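Local coordinates for protein Atp-dependent DNA ligase (PDB 4D05) that probably seals nicks in DNA through an ATP-derived enzyme-adenylate intermediate, as a minimal-type ligase with a reduced DNA-binding surface, at residues A55-T59 with T60-G64; T119-S123 with P124-M128. One frame throughout, in Å; residues are numbered along the deposited sequence.

Interaction 1 of 2, residues A55-T59 with T60-G64; sequences ASFPT and TAMDG. With SO4 (sulfate ion), chain G.
The loop that runs from helix 51-54 into strand 62-67 folds over the start of that strand, bringing Phe57 and Pro58 against Met62, a selenomethionine. Its terminal methyl does most of the touching. CE lies over one face of the proline ring, toward its CG-CD side, 3.9 Å from Pro58 CD and 4.0 Å from Pro58 CG, and the two side chains run at about a right angle. SE sits a little further off, 4.2 Å from Pro58 CG. The same methyl also reaches the Phe57 ring obliquely, with CE 4.1 Å from CD2; the one methyl thus contacts both side chains. Met62 gets it there by an extended run to SE followed by a bend at the end (chi3 -78°). This part of the chain belongs to the nucleotidyltransferase domain of the ligase, where strand 62-67 is the middle strand of a mixed five-stranded sheet. Phe95 and Ile97 of the neighbouring strand 94-99 also touch Met62, while Trp34 packs edge-to-face on Phe57 and gives its indole N-H to Pro58 O. Just after Met62 the strand heads for the nucleotide: in one of its two modelled conformers Asp63 pairs with Arg31 of the AMP pocket, though the Met62 side chain itself is about 12 Å from AMP. Just before the strand, a sulfate, probably from the crystallisation liquor, accepts a bond from Ala61 N at O4 (3.0 Å, N-H...O 164°). Thr60 lies alongside this ion: OG1 sits beside the backbone N (chi1 -58°), leaving CG2 anti to that nitrogen and facing the sulfate, 3.6 Å from O1 and 3.8 Å from O3.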
# COMPACT_ATOMS: atom_id res chain seq x y z
N ALA A 55 -20.87 -3.09 18.11
CA ALA A 55 -21.62 -2.66 19.28
C ALA A 55 -20.80 -1.93 20.36
O ALA A 55 -21.31 -1.00 21.00
CB ALA A 55 -22.33 -3.83 19.91
N SER A 56 -19.56 -2.37 20.56
CA SER A 56 -18.73 -1.81 21.61
C SER A 56 -17.98 -0.54 21.19
O SER A 56 -17.37 0.12 22.02
CB SER A 56 -17.69 -2.86 22.01
OG SER A 56 -16.79 -3.03 20.90
N PHE A 57 -17.96 -0.25 19.90
CA PHE A 57 -17.09 0.80 19.38
C PHE A 57 -17.46 2.16 19.98
O PHE A 57 -18.64 2.46 20.20
CB PHE A 57 -17.20 0.92 17.84
CG PHE A 57 -16.56 -0.20 17.06
CD1 PHE A 57 -16.07 -1.36 17.67
CD2 PHE A 57 -16.45 -0.08 15.70
CE1 PHE A 57 -15.50 -2.38 16.90
CE2 PHE A 57 -15.90 -1.06 14.91
CZ PHE A 57 -15.41 -2.23 15.51
N PRO A 58 -16.46 2.99 20.24
CA PRO A 58 -16.70 4.37 20.68
C PRO A 58 -17.25 5.21 19.52
O PRO A 58 -17.18 4.77 18.38
CB PRO A 58 -15.31 4.85 21.07
CG PRO A 58 -14.40 4.10 20.17
CD PRO A 58 -15.03 2.72 20.05
N THR A 59 -17.82 6.37 19.81
CA THR A 59 -18.42 7.18 18.76
C THR A 59 -17.40 8.10 18.10
O THR A 59 -17.70 8.78 17.12
CB THR A 59 -19.68 7.93 19.23
OG1 THR A 59 -19.41 8.59 20.45
CG2 THR A 59 -20.83 6.94 19.47
N THR A 60 -16.17 8.10 18.61
CA THR A 60 -15.07 8.83 17.97
C THR A 60 -14.90 8.28 16.56
O THR A 60 -14.87 7.06 16.37
CB THR A 60 -13.78 8.60 18.74
OG1 THR A 60 -13.96 9.03 20.10
CG2 THR A 60 -12.64 9.35 18.12
N ALA A 61 -14.82 9.14 15.55
CA ALA A 61 -14.57 8.66 14.19
C ALA A 61 -13.19 8.03 14.10
O ALA A 61 -12.23 8.51 14.69
CB ALA A 61 -14.70 9.78 13.21
N MSE A 62 -13.11 6.94 13.34
CA MSE A 62 -11.87 6.19 13.21
C MSE A 62 -11.62 5.73 11.76
O MSE A 62 -12.55 5.38 11.05
CB MSE A 62 -11.89 4.92 14.12
CG MSE A 62 -12.10 5.26 15.65
SE MSE A 62 -12.07 3.66 16.75
CE MSE A 62 -13.88 3.05 16.32
N ASP A 63 -10.36 5.73 11.36
CA ASP A 63 -9.91 5.21 10.06
C ASP A 63 -9.12 3.94 10.30
O ASP A 63 -8.25 3.94 11.13
CB ASP A 63 -8.99 6.21 9.42
CG ASP A 63 -9.54 6.81 8.19
OD1 ASP A 63 -10.57 7.50 8.27
OD2 ASP A 63 -8.92 6.63 7.13
N GLY A 64 -9.42 2.86 9.57
CA GLY A 64 -8.72 1.62 9.77
C GLY A 64 -8.84 0.68 8.59
O GLY A 64 -9.41 1.03 7.54
S SO4 G . -13.88 12.92 17.21
O1 SO4 G . -14.07 12.60 18.65
O2 SO4 G . -14.38 14.31 17.05
O3 SO4 G . -12.39 12.89 16.88
O4 SO4 G . -14.70 12.00 16.34

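Interaction 2 of 2, residues T119-S123 with P124-M128; sequences TDTNS and PYLQM
Where helix 107-121 ends, Asn122 takes a positive phi and the chain then makes a type I beta turn from Ser123 to Leu126, closed by a weak bond from Leu126 N to Ser123 O (3.3 Å). Ser123 adds a second, tighter loop of its own. Its OG, anti to the backbone N (chi1 170°), lies forward along the chain and accepts the amide of Tyr125 at 3.0 Å from Tyr125 N, with an N-H...O angle of 162°. This is an ST turn laid over the first part of the beta turn. The hydroxyl also comes up obliquely to the Tyr125 ring, 3.3 Å from CD2. The ring meanwhile takes Pro124 CG on one face, over its centre and 3.7 Å above the plane, and Phe53 meets it from outside these segments. Thr121 of the last helical turn and Leu126, the first residue of strand 126-128, cross at about a right angle. CD2 of Leu126 is the methyl involved, nestling among three atoms of the threonine: 3.8 Å from OG1 and 3.9 Å from both CG2 and CB. The threonine hydroxyl has its polar partner back in the helix, at Leu117 O, and so meets the leucine as a packing surface. The turn is the helix-to-strand connection of a beta-alpha-beta unit: strand 94-99, helix 107-121 and strand 126-128. A water accepts from Ser123 N at 2.9 Å and appears to bridge on to Leu126 O, an acceptor that may share the water's protons with others. The buried Ser123 therefore has partners for its amide, carbonyl and hydroxyl alike, which should hold the turn in a defined shape even though its direct backbone closure is weak.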
# COMPACT_ATOMS: atom_id res chain seq x y z
N THR A 119 -8.04 0.03 24.24
CA THR A 119 -7.96 -0.63 25.56
C THR A 119 -9.31 -0.59 26.30
O THR A 119 -9.79 -1.62 26.85
CB THR A 119 -6.81 -0.04 26.42
OG1 THR A 119 -5.57 -0.22 25.72
CG2 THR A 119 -6.72 -0.77 27.75
N ASP A 120 -9.95 0.57 26.25
CA ASP A 120 -11.24 0.77 26.95
C ASP A 120 -12.37 -0.05 26.30
O ASP A 120 -13.22 -0.59 26.96
CB ASP A 120 -11.63 2.26 26.94
CG ASP A 120 -10.78 3.09 27.92
OD1 ASP A 120 -9.98 2.51 28.69
OD2 ASP A 120 -10.92 4.34 27.91
N THR A 121 -12.37 -0.11 24.98
CA THR A 121 -13.37 -0.88 24.27
C THR A 121 -13.21 -2.38 24.57
O THR A 121 -14.21 -3.09 24.74
CB THR A 121 -13.24 -0.61 22.74
OG1 THR A 121 -13.48 0.78 22.48
CG2 THR A 121 -14.22 -1.43 21.95
N ASN A 122 -11.96 -2.86 24.63
CA ASN A 122 -11.64 -4.24 25.01
C ASN A 122 -12.41 -5.26 24.20
O ASN A 122 -12.99 -6.20 24.73
CB ASN A 122 -11.89 -4.47 26.51
CG ASN A 122 -11.20 -5.71 27.04
OD1 ASN A 122 -10.13 -6.09 26.58
ND2 ASN A 122 -11.81 -6.36 28.00
N SER A 123 -12.42 -5.06 22.88
CA SER A 123 -13.13 -5.97 21.99
C SER A 123 -12.17 -6.68 21.05
O SER A 123 -11.21 -6.07 20.57
CB SER A 123 -14.12 -5.18 21.16
OG SER A 123 -14.66 -5.95 20.14
N PRO A 124 -12.42 -7.97 20.77
CA PRO A 124 -11.61 -8.63 19.75
C PRO A 124 -11.70 -7.95 18.39
O PRO A 124 -10.77 -8.10 17.57
CB PRO A 124 -12.21 -10.04 19.68
CG PRO A 124 -13.64 -9.85 20.10
CD PRO A 124 -13.55 -8.83 21.20
N TYR A 125 -12.76 -7.20 18.14
CA TYR A 125 -13.03 -6.68 16.79
C TYR A 125 -12.37 -5.32 16.54
O TYR A 125 -12.39 -4.83 15.42
CB TYR A 125 -14.54 -6.58 16.56
CG TYR A 125 -15.30 -7.79 16.97
CD1 TYR A 125 -14.98 -9.04 16.45
CD2 TYR A 125 -16.34 -7.70 17.89
CE1 TYR A 125 -15.69 -10.18 16.86
CE2 TYR A 125 -17.04 -8.81 18.30
CZ TYR A 125 -16.71 -10.05 17.78
OH TYR A 125 -17.39 -11.17 18.18
N LEU A 126 -11.78 -4.72 17.58
CA LEU A 126 -11.17 -3.39 17.45
C LEU A 126 -9.78 -3.41 18.03
O LEU A 126 -9.57 -3.71 19.22
CB LEU A 126 -12.00 -2.30 18.16
CG LEU A 126 -11.48 -0.86 18.05
CD1 LEU A 126 -11.65 -0.35 16.62
CD2 LEU A 126 -12.20 0.08 19.01
N GLN A 127 -8.80 -3.15 17.17
CA GLN A 127 -7.39 -3.23 17.56
C GLN A 127 -6.58 -2.09 16.92
O GLN A 127 -7.02 -1.54 15.93
CB GLN A 127 -6.85 -4.64 17.27
CG GLN A 127 -6.91 -5.40 18.62
CD GLN A 127 -7.55 -6.76 18.64
OE1 GLN A 127 -7.21 -7.66 17.85
NE2 GLN A 127 -8.45 -6.95 19.61
N MSE A 128 -5.46 -1.69 17.54
CA MSE A 128 -4.65 -0.58 17.01
C MSE A 128 -3.48 -1.17 16.24
O MSE A 128 -2.85 -2.11 16.73
CB MSE A 128 -4.12 0.34 18.14
CG MSE A 128 -3.89 1.79 17.69
SE MSE A 128 -2.83 2.88 18.68
CE MSE A 128 -1.22 1.83 19.00
O HOH W 1 -10.85 -3.05 21.59

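From the N terminus, interaction 1 comes first: it closes the loop between helix 51-54 and strand 62-67. Interaction 2 follows some fifty residues later and closes the turn between helix 107-121 and strand 126-128, so the two are in series and neither nest nor cross. In space they meet, with centres about 10 Å apart. Phe57 CE1 packs 3.7 Å from Leu126 CB, and Pro58 CD lies 3.5 Å from Thr121 OG1. Strands 62-67 and 126-128 belong to one sheet, with strand 94-99 between them. The loop at 55-59 thus packs on the helix-to-strand turn beside the outermost strand, 126-128.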